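Flagellar protein (Xanthomonas campestris pv. campestris, PDB 3C12) is probably required for flagellar hook formation as a hook-capping scaffold, represented here by its C-terminal part with Ig-like and tudor-like domains. Local coordinates at residues Val32-Phe43 with Ser57-Phe68. Numbering follows the deposited sequence.
Sequences VVAATSAGFVNF and SVPASAAGEVSF
Val33 and Ala35 pair with Val66 and Gly64, and Gly39 and Val41 with Ala60 and Val58, as antiparallel hydrogen-bonded pairs, each segment running from one antiparallel ladder into the other, and the axes of 39-43 and 64-68 approach to 9.2 Å. Val33 N reaches Val66 O at 2.8 Å, and Val41 N holds Val58 O at the same length. Between the ladders the small apolar side chains face each other. The two methyls of Val66 part ways: CG2 meets Ala35 CB of its own ladder at 3.6 Å, while CG1, anti to the backbone N (chi1 -177°), meets Val41 CG1 of the facing one at 3.8 Å. Farther along, Phe68 sets its CB squarely over one face of the Phe43 ring, 3.5 Å from the centroid, a CH-pi contact. The two rings themselves stand oblique, planes at 39°, with Phe43 CE2 3.4 Å from Phe68 CD2. Val58 CG2 touches Phe43 CE1 obliquely. On the opposite face of the 32-35/64-68 ladder, Glu65 lays its CG against Val32 CB at 4.0 Å and sends its carboxylate to a salt bridge with Arg136. The chemistry is that of an Ig-like beta-sandwich: backbone bonds hold each ladder together, while alanine, valine and phenylalanine side chains pack between them.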
ATOM      1  N   VAL A  32       6.834  -5.451  -6.207  1.00 39.58           N
ATOM      2  CA  VAL A  32       5.795  -6.197  -6.894  1.00 39.10           C
ATOM      3  C   VAL A  32       4.408  -5.700  -6.563  1.00 38.11           C
ATOM      4  O   VAL A  32       4.197  -4.994  -5.585  1.00 36.52           O
ATOM      5  CB  VAL A  32       5.843  -7.688  -6.534  1.00 39.62           C
ATOM      6  CG1 VAL A  32       7.144  -8.293  -7.003  1.00 41.41           C
ATOM      7  CG2 VAL A  32       5.695  -7.854  -5.046  1.00 39.67           C
ATOM      8  N   VAL A  33       3.460  -6.097  -7.397  1.00 40.03           N
ATOM      9  CA  VAL A  33       2.066  -5.728  -7.241  1.00 41.93           C
ATOM     10  C   VAL A  33       1.216  -6.917  -7.667  1.00 42.41           C
ATOM     11  O   VAL A  33       1.623  -7.704  -8.520  1.00 43.03           O
ATOM     12  CB  VAL A  33       1.712  -4.521  -8.118  1.00 42.54           C
ATOM     13  CG1 VAL A  33       0.225  -4.325  -8.141  1.00 46.89           C
ATOM     14  CG2 VAL A  33       2.387  -3.276  -7.580  1.00 43.71           C
ATOM     15  N   ALA A  34       0.036  -7.049  -7.077  1.00 42.03           N
ATOM     16  CA  ALA A  34      -0.831  -8.161  -7.419  1.00 40.98           C
ATOM     17  C   ALA A  34      -1.905  -7.763  -8.420  1.00 40.32           C
ATOM     18  O   ALA A  34      -2.895  -7.135  -8.058  1.00 38.96           O
ATOM     19  CB  ALA A  34      -1.461  -8.718  -6.163  1.00 38.75           C
ATOM     20  N   ALA A  35      -1.690  -8.139  -9.680  1.00 41.84           N
ATOM     21  CA  ALA A  35      -2.627  -7.863 -10.771  1.00 44.04           C
ATOM     22  C   ALA A  35      -3.849  -8.753 -10.633  1.00 44.15           C
ATOM     23  O   ALA A  35      -3.731  -9.953 -10.406  1.00 43.55           O
ATOM     24  CB  ALA A  35      -1.963  -8.112 -12.112  1.00 43.03           C
ATOM     25  N   THR A  36      -5.023  -8.158 -10.785  1.00 45.55           N
ATOM     26  CA  THR A  36      -6.269  -8.889 -10.647  1.00 49.08           C
ATOM     27  C   THR A  36      -6.847  -9.349 -11.979  1.00 50.65           C
ATOM     28  O   THR A  36      -7.900  -9.985 -12.026  1.00 50.56           O
ATOM     29  CB  THR A  36      -7.311  -8.023  -9.939  1.00 48.71           C
ATOM     30  OG1 THR A  36      -7.468  -6.793 -10.655  1.00 50.58           O
ATOM     31  CG2 THR A  36      -6.870  -7.721  -8.521  1.00 49.57           C
ATOM     32  N   SER A  37      -6.152  -9.031 -13.063  1.00 52.21           N
ATOM     33  CA  SER A  37      -6.621  -9.404 -14.386  1.00 54.12           C
ATOM     34  C   SER A  37      -5.456  -9.397 -15.353  1.00 53.52           C
ATOM     35  O   SER A  37      -4.368  -8.957 -15.007  1.00 54.05           O
ATOM     36  CB  SER A  37      -7.689  -8.407 -14.855  1.00 56.40           C
ATOM     37  OG  SER A  37      -8.142  -8.700 -16.168  1.00 61.78           O
ATOM     38  N   ALA A  38      -5.678  -9.906 -16.558  1.00 52.71           N
ATOM     39  CA  ALA A  38      -4.633  -9.904 -17.569  1.00 51.65           C
ATOM     40  C   ALA A  38      -4.648  -8.499 -18.174  1.00 51.30           C
ATOM     41  O   ALA A  38      -5.684  -7.830 -18.187  1.00 50.42           O
ATOM     42  CB  ALA A  38      -4.929 -10.952 -18.630  1.00 51.83           C
ATOM     43  N   GLY A  39      -3.499  -8.048 -18.658  1.00 50.36           N
ATOM     44  CA  GLY A  39      -3.416  -6.718 -19.238  1.00 49.12           C
ATOM     45  C   GLY A  39      -2.054  -6.124 -18.958  1.00 48.96           C
ATOM     46  O   GLY A  39      -1.042  -6.789 -19.146  1.00 50.35           O
ATOM     47  N   PHE A  40      -2.015  -4.872 -18.524  1.00 47.95           N
ATOM     48  CA  PHE A  40      -0.744  -4.241 -18.195  1.00 46.57           C
ATOM     49  C   PHE A  40      -0.883  -3.339 -16.979  1.00 45.87           C
ATOM     50  O   PHE A  40      -1.973  -2.891 -16.637  1.00 45.16           O
ATOM     51  CB  PHE A  40      -0.181  -3.441 -19.385  1.00 46.62           C
ATOM     52  CG  PHE A  40      -1.002  -2.238 -19.778  1.00 48.06           C
ATOM     53  CD1 PHE A  40      -2.158  -2.380 -20.533  1.00 47.79           C
ATOM     54  CD2 PHE A  40      -0.606  -0.961 -19.403  1.00 47.92           C
ATOM     55  CE1 PHE A  40      -2.901  -1.270 -20.908  1.00 49.88           C
ATOM     56  CE2 PHE A  40      -1.346   0.153 -19.773  1.00 49.83           C
ATOM     57  CZ  PHE A  40      -2.494  -0.003 -20.527  1.00 49.62           C
ATOM     58  N   VAL A  41       0.228  -3.093 -16.306  1.00 45.21           N
ATOM     59  CA  VAL A  41       0.208  -2.230 -15.148  1.00 46.33           C
ATOM     60  C   VAL A  41       1.238  -1.138 -15.352  1.00 44.81           C
ATOM     61  O   VAL A  41       2.362  -1.401 -15.770  1.00 43.50           O
ATOM     62  CB  VAL A  41       0.509  -3.022 -13.864  1.00 47.09           C
ATOM     63  CG1 VAL A  41       1.701  -3.909 -14.083  1.00 49.66           C
ATOM     64  CG2 VAL A  41       0.761  -2.074 -12.715  1.00 45.16           C
ATOM     65  N   ASN A  42       0.834   0.097 -15.087  1.00 46.07           N
ATOM     66  CA  ASN A  42       1.727   1.235 -15.235  1.00 46.99           C
ATOM     67  C   ASN A  42       2.137   1.785 -13.878  1.00 46.38           C
ATOM     68  O   ASN A  42       1.298   2.192 -13.074  1.00 45.81           O
ATOM     69  CB  ASN A  42       1.067   2.341 -16.067  1.00 46.90           C
ATOM     70  CG  ASN A  42       1.047   2.024 -17.545  1.00 47.92           C
ATOM     71  OD1 ASN A  42       0.517   2.786 -18.342  1.00 47.48           O
ATOM     72  ND2 ASN A  42       1.627   0.893 -17.917  1.00 51.34           N
ATOM     73  N   PHE A  43       3.444   1.774 -13.638  1.00 45.45           N
ATOM     74  CA  PHE A  43       4.012   2.271 -12.396  1.00 47.00           C
ATOM     75  C   PHE A  43       4.552   3.665 -12.647  1.00 46.43           C
ATOM     76  O   PHE A  43       5.417   3.861 -13.487  1.00 46.71           O
ATOM     77  CB  PHE A  43       5.134   1.346 -11.919  1.00 47.24           C
ATOM     78  CG  PHE A  43       4.710  -0.086 -11.767  1.00 50.23           C
ATOM     79  CD1 PHE A  43       4.591  -0.910 -12.878  1.00 51.22           C
ATOM     80  CD2 PHE A  43       4.404  -0.604 -10.517  1.00 48.93           C
ATOM     81  CE1 PHE A  43       4.174  -2.227 -12.745  1.00 52.24           C
ATOM     82  CE2 PHE A  43       3.985  -1.920 -10.376  1.00 51.15           C
ATOM     83  CZ  PHE A  43       3.870  -2.731 -11.493  1.00 52.09           C
ATOM     84  N   SER A  57       5.829   0.356 -17.551  1.00 42.02           N
ATOM     85  CA  SER A  57       4.651  -0.400 -17.946  1.00 41.23           C
ATOM     86  C   SER A  57       5.054  -1.849 -18.023  1.00 41.22           C
ATOM     87  O   SER A  57       6.123  -2.160 -18.525  1.00 40.45           O
ATOM     88  CB  SER A  57       4.144   0.078 -19.306  1.00 41.63           C
ATOM     89  OG  SER A  57       3.866   1.467 -19.277  1.00 41.16           O
ATOM     90  N   VAL A  58       4.215  -2.738 -17.507  1.00 41.63           N
ATOM     91  CA  VAL A  58       4.524  -4.168 -17.534  1.00 39.69           C
ATOM     92  C   VAL A  58       3.295  -4.976 -17.897  1.00 42.14           C
ATOM     93  O   VAL A  58       2.218  -4.761 -17.338  1.00 41.63           O
ATOM     94  CB  VAL A  58       5.038  -4.684 -16.157  1.00 39.16           C
ATOM     95  CG1 VAL A  58       5.354  -6.168 -16.235  1.00 37.84           C
ATOM     96  CG2 VAL A  58       6.266  -3.920 -15.740  1.00 35.21           C
ATOM     97  N   PRO A  59       3.440  -5.920 -18.839  1.00 43.81           N
ATOM     98  CA  PRO A  59       2.310  -6.756 -19.249  1.00 42.31           C
ATOM     99  C   PRO A  59       1.980  -7.762 -18.145  1.00 44.47           C
ATOM    100  O   PRO A  59       2.815  -8.052 -17.284  1.00 43.16           O
ATOM    101  CB  PRO A  59       2.822  -7.420 -20.522  1.00 41.45           C
ATOM    102  CG  PRO A  59       4.269  -7.589 -20.233  1.00 41.23           C
ATOM    103  CD  PRO A  59       4.649  -6.263 -19.608  1.00 41.93           C
ATOM    104  N   ALA A  60       0.754  -8.272 -18.171  1.00 46.60           N
ATOM    105  CA  ALA A  60       0.302  -9.241 -17.185  1.00 49.08           C
ATOM    106  C   ALA A  60      -0.435 -10.394 -17.859  1.00 51.35           C
ATOM    107  O   ALA A  60      -1.625 -10.303 -18.162  1.00 51.37           O
ATOM    108  CB  ALA A  60      -0.606  -8.567 -16.164  1.00 47.16           C
ATOM    109  N   SER A  61       0.300 -11.473 -18.095  1.00 53.94           N
ATOM    110  CA  SER A  61      -0.232 -12.679 -18.713  1.00 55.92           C
ATOM    111  C   SER A  61      -1.659 -12.970 -18.244  1.00 56.39           C
ATOM    112  O   SER A  61      -2.522 -13.362 -19.036  1.00 57.35           O
ATOM    113  CB  SER A  61       0.689 -13.856 -18.378  1.00 56.92           C
ATOM    114  OG  SER A  61       1.046 -13.859 -16.998  1.00 59.80           O
ATOM    115  N   ALA A  62      -1.890 -12.770 -16.949  1.00 57.38           N
ATOM    116  CA  ALA A  62      -3.191 -12.991 -16.322  1.00 57.80           C
ATOM    117  C   ALA A  62      -3.106 -12.561 -14.851  1.00 57.91           C
ATOM    118  O   ALA A  62      -2.044 -12.125 -14.382  1.00 58.00           O
ATOM    119  CB  ALA A  62      -3.573 -14.462 -16.415  1.00 56.88           C
ATOM    120  N   ALA A  63      -4.219 -12.685 -14.129  1.00 56.73           N
ATOM    121  CA  ALA A  63      -4.252 -12.319 -12.721  1.00 55.70           C
ATOM    122  C   ALA A  63      -3.078 -12.975 -12.008  1.00 55.90           C
ATOM    123  O   ALA A  63      -2.702 -14.109 -12.311  1.00 55.84           O
ATOM    124  CB  ALA A  63      -5.554 -12.762 -12.092  1.00 54.74           C
ATOM    125  N   GLY A  64      -2.489 -12.255 -11.062  1.00 55.95           N
ATOM    126  CA  GLY A  64      -1.361 -12.802 -10.336  1.00 55.21           C
ATOM    127  C   GLY A  64      -0.365 -11.713 -10.021  1.00 55.19           C
ATOM    128  O   GLY A  64      -0.629 -10.538 -10.264  1.00 54.30           O
ATOM    129  N   GLU A  65       0.785 -12.100  -9.490  1.00 55.01           N
ATOM    130  CA  GLU A  65       1.809 -11.141  -9.129  1.00 54.07           C
ATOM    131  C   GLU A  65       2.498 -10.588 -10.364  1.00 53.28           C
ATOM    132  O   GLU A  65       2.607 -11.261 -11.385  1.00 53.91           O
ATOM    133  CB  GLU A  65       2.844 -11.807  -8.220  1.00 54.43           C
ATOM    134  CG  GLU A  65       3.589 -10.853  -7.306  1.00 58.05           C
ATOM    135  CD  GLU A  65       4.546 -11.573  -6.385  1.00 59.77           C
ATOM    136  OE1 GLU A  65       5.571 -12.085  -6.878  1.00 59.07           O
ATOM    137  OE2 GLU A  65       4.270 -11.635  -5.171  1.00 59.08           O
ATOM    138  N   VAL A  66       2.951  -9.346 -10.258  1.00 52.79           N
ATOM    139  CA  VAL A  66       3.664  -8.681 -11.333  1.00 53.02           C
ATOM    140  C   VAL A  66       4.757  -7.819 -10.696  1.00 53.17           C
ATOM    141  O   VAL A  66       4.490  -7.034  -9.793  1.00 51.44           O
ATOM    142  CB  VAL A  66       2.714  -7.804 -12.168  1.00 53.14           C
ATOM    143  CG1 VAL A  66       3.478  -7.169 -13.324  1.00 53.44           C
ATOM    144  CG2 VAL A  66       1.559  -8.642 -12.689  1.00 51.31           C
ATOM    145  N   SER A  67       5.989  -7.986 -11.166  1.00 54.01           N
ATOM    146  CA  SER A  67       7.131  -7.246 -10.636  1.00 55.51           C
ATOM    147  C   SER A  67       7.404  -5.962 -11.397  1.00 55.15           C
ATOM    148  O   SER A  67       6.967  -5.794 -12.530  1.00 55.51           O
ATOM    149  CB  SER A  67       8.388  -8.113 -10.687  1.00 57.22           C
ATOM    150  OG  SER A  67       8.179  -9.360 -10.050  1.00 62.59           O
ATOM    151  N   PHE A  68       8.144  -5.060 -10.763  1.00 54.66           N
ATOM    152  CA  PHE A  68       8.502  -3.788 -11.377  1.00 54.52           C
ATOM    153  C   PHE A  68       9.922  -3.437 -10.964  1.00 54.84           C
ATOM    154  O   PHE A  68      10.411  -3.914  -9.942  1.00 54.60           O
ATOM    155  CB  PHE A  68       7.534  -2.679 -10.938  1.00 52.87           C
ATOM    156  CG  PHE A  68       7.715  -2.225  -9.512  1.00 52.80           C
ATOM    157  CD1 PHE A  68       8.786  -1.417  -9.155  1.00 51.87           C
ATOM    158  CD2 PHE A  68       6.813  -2.608  -8.529  1.00 50.89           C
ATOM    159  CE1 PHE A  68       8.954  -1.000  -7.846  1.00 50.76           C
ATOM    160  CE2 PHE A  68       6.974  -2.194  -7.218  1.00 50.63           C
ATOM    161  CZ  PHE A  68       8.048  -1.389  -6.876  1.00 50.24           C
TER